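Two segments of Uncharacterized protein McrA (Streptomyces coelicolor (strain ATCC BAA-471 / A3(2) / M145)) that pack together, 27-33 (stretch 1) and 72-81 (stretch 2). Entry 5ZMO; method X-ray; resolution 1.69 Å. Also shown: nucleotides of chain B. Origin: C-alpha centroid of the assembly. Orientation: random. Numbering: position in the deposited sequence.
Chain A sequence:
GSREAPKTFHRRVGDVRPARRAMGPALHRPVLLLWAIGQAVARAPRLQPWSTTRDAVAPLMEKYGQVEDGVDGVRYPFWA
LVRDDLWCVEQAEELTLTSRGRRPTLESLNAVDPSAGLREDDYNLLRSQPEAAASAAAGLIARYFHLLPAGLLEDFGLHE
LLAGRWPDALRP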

ATOM      1  N   LEU A  27       9.283   1.334   5.433  1.00 20.78           N
ATOM      2  CA  LEU A  27       7.942   1.923   5.459  1.00 21.02           C
ATOM      3  C   LEU A  27       7.113   1.669   4.179  1.00 20.76           C
ATOM      4  O   LEU A  27       5.908   2.061   4.126  1.00 22.37           O
ATOM      5  CB  LEU A  27       7.990   3.386   5.782  1.00 23.64           C
ATOM      6  CG  LEU A  27       8.537   3.668   7.195  1.00 24.18           C
ATOM      7  CD1 LEU A  27       8.928   5.132   7.265  1.00 26.69           C
ATOM      8  CD2 LEU A  27       7.532   3.316   8.292  1.00 27.23           C
ATOM      9  N   HIS A  28       7.661   0.874   3.268  1.00 23.09           N
ATOM     10  CA  HIS A  28       7.081   0.643   1.913  1.00 23.39           C
ATOM     11  C   HIS A  28       5.666   0.082   1.974  1.00 20.17           C
ATOM     12  O   HIS A  28       4.726   0.647   1.418  1.00 21.00           O
ATOM     13  CB  HIS A  28       7.944  -0.249   1.098  1.00 25.45           C
ATOM     14  CG  HIS A  28       9.338   0.261   0.907  1.00 25.02           C
ATOM     15  ND1 HIS A  28      10.204   0.444   1.967  1.00 28.77           N
ATOM     16  CD2 HIS A  28      10.037   0.566  -0.200  1.00 23.69           C
ATOM     17  CE1 HIS A  28      11.351   0.908   1.516  1.00 27.13           C
ATOM     18  NE2 HIS A  28      11.294   0.964   0.203  1.00 23.45           N
ATOM     19  N   ARG A  29       5.485  -1.016   2.740  1.00 19.58           N
ATOM     20  CA  ARG A  29       4.173  -1.639   2.876  1.00 21.17           C
ATOM     21  C   ARG A  29       3.194  -0.783   3.628  1.00 20.67           C
ATOM     22  O   ARG A  29       2.056  -0.658   3.165  1.00 21.05           O
ATOM     23  CB  ARG A  29       4.299  -3.099   3.376  1.00 22.04           C
ATOM     24  CG  ARG A  29       4.666  -4.027   2.224  1.00 21.99           C
ATOM     25  CD  ARG A  29       4.833  -5.458   2.752  1.00 22.41           C
ATOM     26  NE  ARG A  29       6.107  -5.646   3.407  1.00 20.80           N
ATOM     27  CZ  ARG A  29       6.377  -6.688   4.233  1.00 22.20           C
ATOM     28  NH1 ARG A  29       7.557  -6.787   4.820  1.00 25.04           N
ATOM     29  NH2 ARG A  29       5.450  -7.594   4.518  1.00 24.84           N
ATOM     30  N   PRO A  30       3.590  -0.199   4.793  1.00 21.96           N
ATOM     31  CA  PRO A  30       2.750   0.723   5.485  1.00 20.87           C
ATOM     32  C   PRO A  30       2.263   1.898   4.640  1.00 20.30           C
ATOM     33  O   PRO A  30       1.037   2.230   4.716  1.00 22.14           O
ATOM     34  CB  PRO A  30       3.622   1.186   6.680  1.00 21.88           C
ATOM     35  CG  PRO A  30       4.438  -0.093   6.965  1.00 21.60           C
ATOM     36  CD  PRO A  30       4.742  -0.608   5.631  1.00 21.08           C
ATOM     37  N   VAL A  31       3.142   2.434   3.833  1.00 21.69           N
ATOM     38  CA  VAL A  31       2.732   3.587   2.964  1.00 22.22           C
ATOM     39  C   VAL A  31       1.706   3.122   1.890  1.00 20.23           C
ATOM     40  O   VAL A  31       0.684   3.749   1.695  1.00 20.65           O
ATOM     41  CB  VAL A  31       3.939   4.269   2.334  1.00 22.19           C
ATOM     42  CG1 VAL A  31       3.568   5.178   1.148  1.00 20.64           C
ATOM     43  CG2 VAL A  31       4.708   5.030   3.384  1.00 24.11           C
ATOM     44  N   LEU A  32       1.971   2.049   1.183  1.00 20.23           N
ATOM     45  CA  LEU A  32       1.019   1.574   0.196  1.00 19.41           C
ATOM     46  C   LEU A  32      -0.309   1.179   0.782  1.00 20.89           C
ATOM     47  O   LEU A  32      -1.415   1.557   0.199  1.00 22.49           O
ATOM     48  CB  LEU A  32       1.641   0.470  -0.656  1.00 19.62           C
ATOM     49  CG  LEU A  32       0.797   0.046  -1.847  1.00 19.85           C
ATOM     50  CD1 LEU A  32       0.464   1.165  -2.763  1.00 20.26           C
ATOM     51  CD2 LEU A  32       1.538  -1.053  -2.602  1.00 21.06           C
ATOM     52  N   LEU A  33      -0.284   0.482   1.943  1.00 21.08           N
ATOM     53  CA  LEU A  33      -1.557   0.155   2.621  1.00 21.93           C
ATOM     54  C   LEU A  33      -2.330   1.399   3.029  1.00 22.14           C
ATOM     55  O   LEU A  33      -3.550   1.457   2.830  1.00 22.59           O
ATOM     56  CB  LEU A  33      -1.385  -0.721   3.872  1.00 21.92           C
ATOM     57  CG  LEU A  33      -0.975  -2.135   3.489  1.00 22.85           C
ATOM     58  CD1 LEU A  33      -0.395  -2.849   4.706  1.00 27.29           C
ATOM     59  CD2 LEU A  33      -2.099  -2.902   2.921  1.00 22.14           C
ATOM     60  N   ASP A  72      11.225   3.431  -7.593  1.00 22.69           N
ATOM     61  CA  ASP A  72      11.937   2.223  -7.251  1.00 28.29           C
ATOM     62  C   ASP A  72      11.374   1.631  -5.966  1.00 24.68           C
ATOM     63  O   ASP A  72      11.329   0.428  -5.837  1.00 33.55           O
ATOM     64  CB  ASP A  72      13.440   2.506  -7.090  1.00 31.25           C
ATOM     65  CG  ASP A  72      14.249   1.228  -6.819  1.00 35.07           C
ATOM     66  OD1 ASP A  72      14.196   0.321  -7.657  1.00 39.05           O
ATOM     67  OD2 ASP A  72      14.902   1.188  -5.761  1.00 36.42           O
ATOM     68  N   GLY A  73      10.983   2.457  -5.026  1.00 25.29           N
ATOM     69  CA  GLY A  73      10.400   2.124  -3.785  1.00 23.94           C
ATOM     70  C   GLY A  73       9.053   1.448  -3.893  1.00 27.26           C
ATOM     71  O   GLY A  73       8.845   0.378  -3.314  1.00 23.49           O
ATOM     72  N   VAL A  74       8.100   2.087  -4.595  1.00 24.95           N
ATOM     73  CA  VAL A  74       6.706   1.568  -4.701  1.00 26.27           C
ATOM     74  C   VAL A  74       6.587   0.142  -5.302  1.00 23.70           C
ATOM     75  O   VAL A  74       5.633  -0.607  -4.948  1.00 22.33           O
ATOM     76  CB  VAL A  74       5.703   2.401  -5.566  1.00 30.77           C
ATOM     77  CG1 VAL A  74       4.283   2.084  -5.111  1.00 31.07           C
ATOM     78  CG2 VAL A  74       5.825   3.892  -5.455  1.00 40.21           C
ATOM     79  N   ARG A  75       7.494  -0.233  -6.208  1.00 20.89           N
ATOM     80  CA  ARG A  75       7.421  -1.500  -6.890  1.00 22.73           C
ATOM     81  C   ARG A  75       7.525  -2.666  -5.853  1.00 21.57           C
ATOM     82  O   ARG A  75       6.865  -3.703  -6.057  1.00 21.81           O
ATOM     83  CB  ARG A  75       8.427  -1.629  -8.020  1.00 26.03           C
ATOM     84  CG  ARG A  75       9.844  -1.657  -7.587  1.00 29.96           C
ATOM     85  CD  ARG A  75      10.741  -1.318  -8.748  1.00 33.16           C
ATOM     86  NE  ARG A  75      12.123  -1.422  -8.342  1.00 38.53           N
ATOM     87  CZ  ARG A  75      12.914  -2.486  -8.513  1.00 34.48           C
ATOM     88  NH1 ARG A  75      14.168  -2.378  -8.102  1.00 34.62           N
ATOM     89  NH2 ARG A  75      12.503  -3.589  -9.085  1.00 32.28           N
ATOM     90  N   TYR A  76       8.277  -2.473  -4.761  1.00 20.09           N
ATOM     91  CA  TYR A  76       8.500  -3.561  -3.766  1.00 21.26           C
ATOM     92  C   TYR A  76       7.178  -4.002  -3.069  1.00 20.52           C
ATOM     93  O   TYR A  76       6.807  -5.146  -3.208  1.00 20.92           O
ATOM     94  CB  TYR A  76       9.553  -3.200  -2.777  1.00 20.88           C
ATOM     95  CG  TYR A  76      10.950  -3.224  -3.400  1.00 22.05           C
ATOM     96  CD1 TYR A  76      11.499  -4.411  -3.855  1.00 24.05           C
ATOM     97  CD2 TYR A  76      11.698  -2.063  -3.495  1.00 24.55           C
ATOM     98  CE1 TYR A  76      12.759  -4.439  -4.377  1.00 24.70           C
ATOM     99  CE2 TYR A  76      12.925  -2.046  -4.128  1.00 26.80           C
ATOM    100  CZ  TYR A  76      13.465  -3.244  -4.539  1.00 26.45           C
ATOM    101  OH  TYR A  76      14.726  -3.285  -5.105  1.00 28.94           O
ATOM    102  N   PRO A  77       6.427  -3.065  -2.464  1.00 19.99           N
ATOM    103  CA  PRO A  77       5.136  -3.447  -1.790  1.00 19.27           C
ATOM    104  C   PRO A  77       4.033  -3.760  -2.798  1.00 18.17           C
ATOM    105  O   PRO A  77       3.141  -4.529  -2.487  1.00 21.28           O
ATOM    106  CB  PRO A  77       4.784  -2.220  -0.934  1.00 17.49           C
ATOM    107  CG  PRO A  77       5.490  -1.093  -1.639  1.00 18.17           C
ATOM    108  CD  PRO A  77       6.810  -1.673  -2.170  1.00 19.02           C
ATOM    109  N   PHE A  78       4.094  -3.162  -3.984  1.00 17.26           N
ATOM    110  CA  PHE A  78       3.113  -3.392  -5.056  1.00 20.27           C
ATOM    111  C   PHE A  78       3.004  -4.854  -5.386  1.00 22.95           C
ATOM    112  O   PHE A  78       1.936  -5.336  -5.741  1.00 23.13           O
ATOM    113  CB  PHE A  78       3.471  -2.569  -6.271  1.00 19.99           C
ATOM    114  CG  PHE A  78       2.459  -2.586  -7.352  1.00 20.04           C
ATOM    115  CD1 PHE A  78       1.383  -1.705  -7.310  1.00 18.81           C
ATOM    116  CD2 PHE A  78       2.565  -3.476  -8.405  1.00 24.04           C
ATOM    117  CE1 PHE A  78       0.460  -1.690  -8.347  1.00 22.01           C
ATOM    118  CE2 PHE A  78       1.653  -3.485  -9.416  1.00 22.61           C
ATOM    119  CZ  PHE A  78       0.563  -2.587  -9.379  1.00 22.36           C
ATOM    120  N   TRP A  79       4.122  -5.549  -5.264  1.00 19.60           N
ATOM    121  CA  TRP A  79       4.155  -7.015  -5.378  1.00 22.23           C
ATOM    122  C   TRP A  79       4.116  -7.791  -4.099  1.00 20.86           C
ATOM    123  O   TRP A  79       3.339  -8.746  -3.969  1.00 22.71           O
ATOM    124  CB  TRP A  79       5.464  -7.384  -6.117  1.00 24.28           C
ATOM    125  CG  TRP A  79       5.554  -8.879  -6.486  1.00 23.43           C
ATOM    126  CD1 TRP A  79       6.423  -9.788  -5.934  1.00 24.82           C
ATOM    127  CD2 TRP A  79       4.886  -9.553  -7.534  1.00 24.76           C
ATOM    128  NE1 TRP A  79       6.232 -11.012  -6.504  1.00 25.29           N
ATOM    129  CE2 TRP A  79       5.351 -10.901  -7.524  1.00 27.43           C
ATOM    130  CE3 TRP A  79       3.929  -9.187  -8.462  1.00 27.82           C
ATOM    131  CZ2 TRP A  79       4.874 -11.846  -8.393  1.00 32.48           C
ATOM    132  CZ3 TRP A  79       3.458 -10.151  -9.347  1.00 30.63           C
ATOM    133  CH2 TRP A  79       3.939 -11.450  -9.295  1.00 30.46           C
ATOM    134  N   ALA A  80       4.857  -7.356  -3.090  1.00 21.47           N
ATOM    135  CA  ALA A  80       5.017  -8.095  -1.837  1.00 23.28           C
ATOM    136  C   ALA A  80       3.767  -8.198  -1.014  1.00 24.33           C
ATOM    137  O   ALA A  80       3.592  -9.165  -0.300  1.00 22.83           O
ATOM    138  CB  ALA A  80       6.103  -7.515  -0.992  1.00 26.29           C
ATOM    139  N   LEU A  81       2.893  -7.197  -1.084  1.00 19.86           N
ATOM    140  CA  LEU A  81       1.610  -7.314  -0.405  1.00 22.82           C
ATOM    141  C   LEU A  81       0.702  -8.510  -0.854  1.00 22.09           C
ATOM    142  O   LEU A  81      -0.203  -8.962  -0.098  1.00 24.15           O
ATOM    143  CB  LEU A  81       0.844  -6.011  -0.552  1.00 20.98           C
ATOM    144  CG  LEU A  81       0.842  -4.860   0.455  1.00 27.10           C
ATOM    145  CD1 LEU A  81       1.303  -5.096   1.881  1.00 23.75           C
ATOM    146  CD2 LEU A  81       1.024  -3.497  -0.082  1.00 31.22           C
TER
ATOM    147  P    DG B   3       8.504 -11.009   0.095  1.00 28.61           P
ATOM    148  OP1  DG B   3       7.330 -11.511   0.829  1.00 33.64           O
ATOM    149  OP2  DG B   3       8.591 -11.156  -1.357  1.00 34.71           O
ATOM    150  O5'  DG B   3       8.658  -9.494   0.538  1.00 27.66           O
ATOM    151  C5'  DG B   3       8.685  -9.087   1.946  1.00 25.93           C
ATOM    152  C4'  DG B   3       9.766  -8.043   2.127  1.00 25.14           C
ATOM    153  O4'  DG B   3      11.074  -8.668   2.049  1.00 23.11           O
ATOM    154  C3'  DG B   3       9.791  -6.956   1.041  1.00 23.84           C
ATOM    155  O3'  DG B   3      10.356  -5.779   1.624  1.00 26.18           O
ATOM    156  C2'  DG B   3      10.834  -7.470   0.067  1.00 24.04           C
ATOM    157  C1'  DG B   3      11.858  -8.014   1.033  1.00 22.15           C
ATOM    158  N9   DG B   3      12.796  -8.994   0.486  1.00 20.76           N
ATOM    159  C8   DG B   3      12.569  -9.915  -0.504  1.00 21.43           C
ATOM    160  N7   DG B   3      13.601 -10.696  -0.721  1.00 26.28           N
ATOM    161  C5   DG B   3      14.557 -10.267   0.186  1.00 20.39           C
ATOM    162  C6   DG B   3      15.896 -10.710   0.392  1.00 23.03           C
ATOM    163  O6   DG B   3      16.486 -11.643  -0.163  1.00 25.70           O
ATOM    164  N1   DG B   3      16.518 -10.000   1.410  1.00 22.00           N
ATOM    165  C2   DG B   3      15.953  -8.946   2.097  1.00 21.28           C
ATOM    166  N2   DG B   3      16.695  -8.404   3.074  1.00 25.39           N
ATOM    167  N3   DG B   3      14.707  -8.537   1.923  1.00 21.07           N
ATOM    168  C4   DG B   3      14.080  -9.224   0.945  1.00 21.42           C
ATOM    169  P    DC B   5      15.714  -0.352   1.215  1.00 31.00           P
ATOM    170  OP1  DC B   5      15.855   0.454   2.444  1.00 31.29           O
ATOM    171  OP2  DC B   5      15.455   0.194  -0.117  1.00 28.92           O
ATOM    172  O5'  DC B   5      17.018  -1.255   1.049  1.00 27.14           O
ATOM    173  C5'  DC B   5      17.549  -1.932   2.182  1.00 27.45           C
ATOM    174  C4'  DC B   5      18.945  -2.405   1.861  1.00 23.29           C
ATOM    175  O4'  DC B   5      18.942  -3.494   0.915  1.00 24.62           O
ATOM    176  C3'  DC B   5      19.881  -1.348   1.277  1.00 28.48           C
ATOM    177  O3'  DC B   5      21.178  -1.624   1.859  1.00 29.90           O
ATOM    178  C2'  DC B   5      19.878  -1.668  -0.216  1.00 26.29           C
ATOM    179  C1'  DC B   5      19.712  -3.184  -0.258  1.00 24.79           C
ATOM    180  N1   DC B   5      19.010  -3.765  -1.428  1.00 22.39           N
ATOM    181  C2   DC B   5      19.546  -4.848  -2.115  1.00 22.25           C
ATOM    182  O2   DC B   5      20.696  -5.243  -1.833  1.00 26.06           O
ATOM    183  N3   DC B   5      18.847  -5.394  -3.140  1.00 22.72           N
ATOM    184  C4   DC B   5      17.661  -4.886  -3.483  1.00 21.85           C
ATOM    185  N4   DC B   5      17.000  -5.468  -4.482  1.00 24.00           N
ATOM    186  C5   DC B   5      17.076  -3.806  -2.771  1.00 21.28           C
ATOM    187  C6   DC B   5      17.782  -3.267  -1.777  1.00 23.08           C

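How do the two backbones meet? Helix 28-33 crosses helix 72-81 at -79°, close to a right angle, and the axes come within 8.7 Å of each other. The two stretches bury 455 Å², both sides summed. The backbones lie nearest at Arg 29 and Pro 77, whose CA atoms are 5.1 Å apart. Pro 77 lacks an amide hydrogen, so its N cannot bond to the turn before, and the helix is kinked here. The residue before it also lacks the regular bond: Tyr 76 N bonds to Gly 73 O at 3.2 Å, three residues back instead of four. No hydrogen bond links the two stretches, so the contact rests on packing.

What does the proline ring offer the other helix? Its CA-to-CB bond points toward stretch 1, and its compact ring, puckered C-gamma endo, brings carbon against the first helical turn. Pro 77 CG lies 3.6 Å from His 28 O, an oxygen already engaged within its own helix by Leu 32 N at 3.1 Å. Pro 77 CB lies 3.6 Å from Arg 29 CG. His 28, at chi1 -58° (m), also points toward stretch 2, with its CB 3.7 Å from Pro 77 CD. Its chi2 of 63° turns the ring so that Gly 73 O and Pro 77 CD lie at its edge, near the ring plane. His 28 CD2 comes to 3.3 Å from Gly 73 O, a close approach of a polarised ring carbon to a carbonyl oxygen. Gly 73 has no side chain to stand beside that ring.

How do the leucines fill the space beside Pro 77? Leu 32 lies one turn after His 28 and, like it, points toward the other helix. With chi1 at -172° (t) and chi2 at 57° (p), it places CD2 3.8 Å from Pro 77 CB and 3.5 Å from Leu 81 CD2. The same methyl, Leu 32 CD2, lies 4.4 Å from Phe 78 CB. Leu 81 starts sideways, but its end comes nearer, through chi1 of -94° and chi2 of -18°, both between the usual wells. Leu 81 CD1 is 3.5 Å from Arg 29 CG and 4.0 Å from Leu 33 CD1, and Leu 81 CD2 packs against Leu 32.

How can charged and polar side chains share this site? Arg 29, with chi1 -80° (m), chi2 178° (t) and chi3 -78° (m), uses its aliphatic stem for packing, and its CD lies 4.5 Å from Ala 80 CB. The guanidinium continues to the DNA, where C5' of DG3 lies over one face; its nitrogens are hydrogen-bonded elsewhere in the structure. On stretch 2, Tyr 76 OH accepts a hydrogen bond from N4 of DC5 at 3.2 Å. The same pair of helices thus packs mainly through carbon while presenting side chains to the nucleotides.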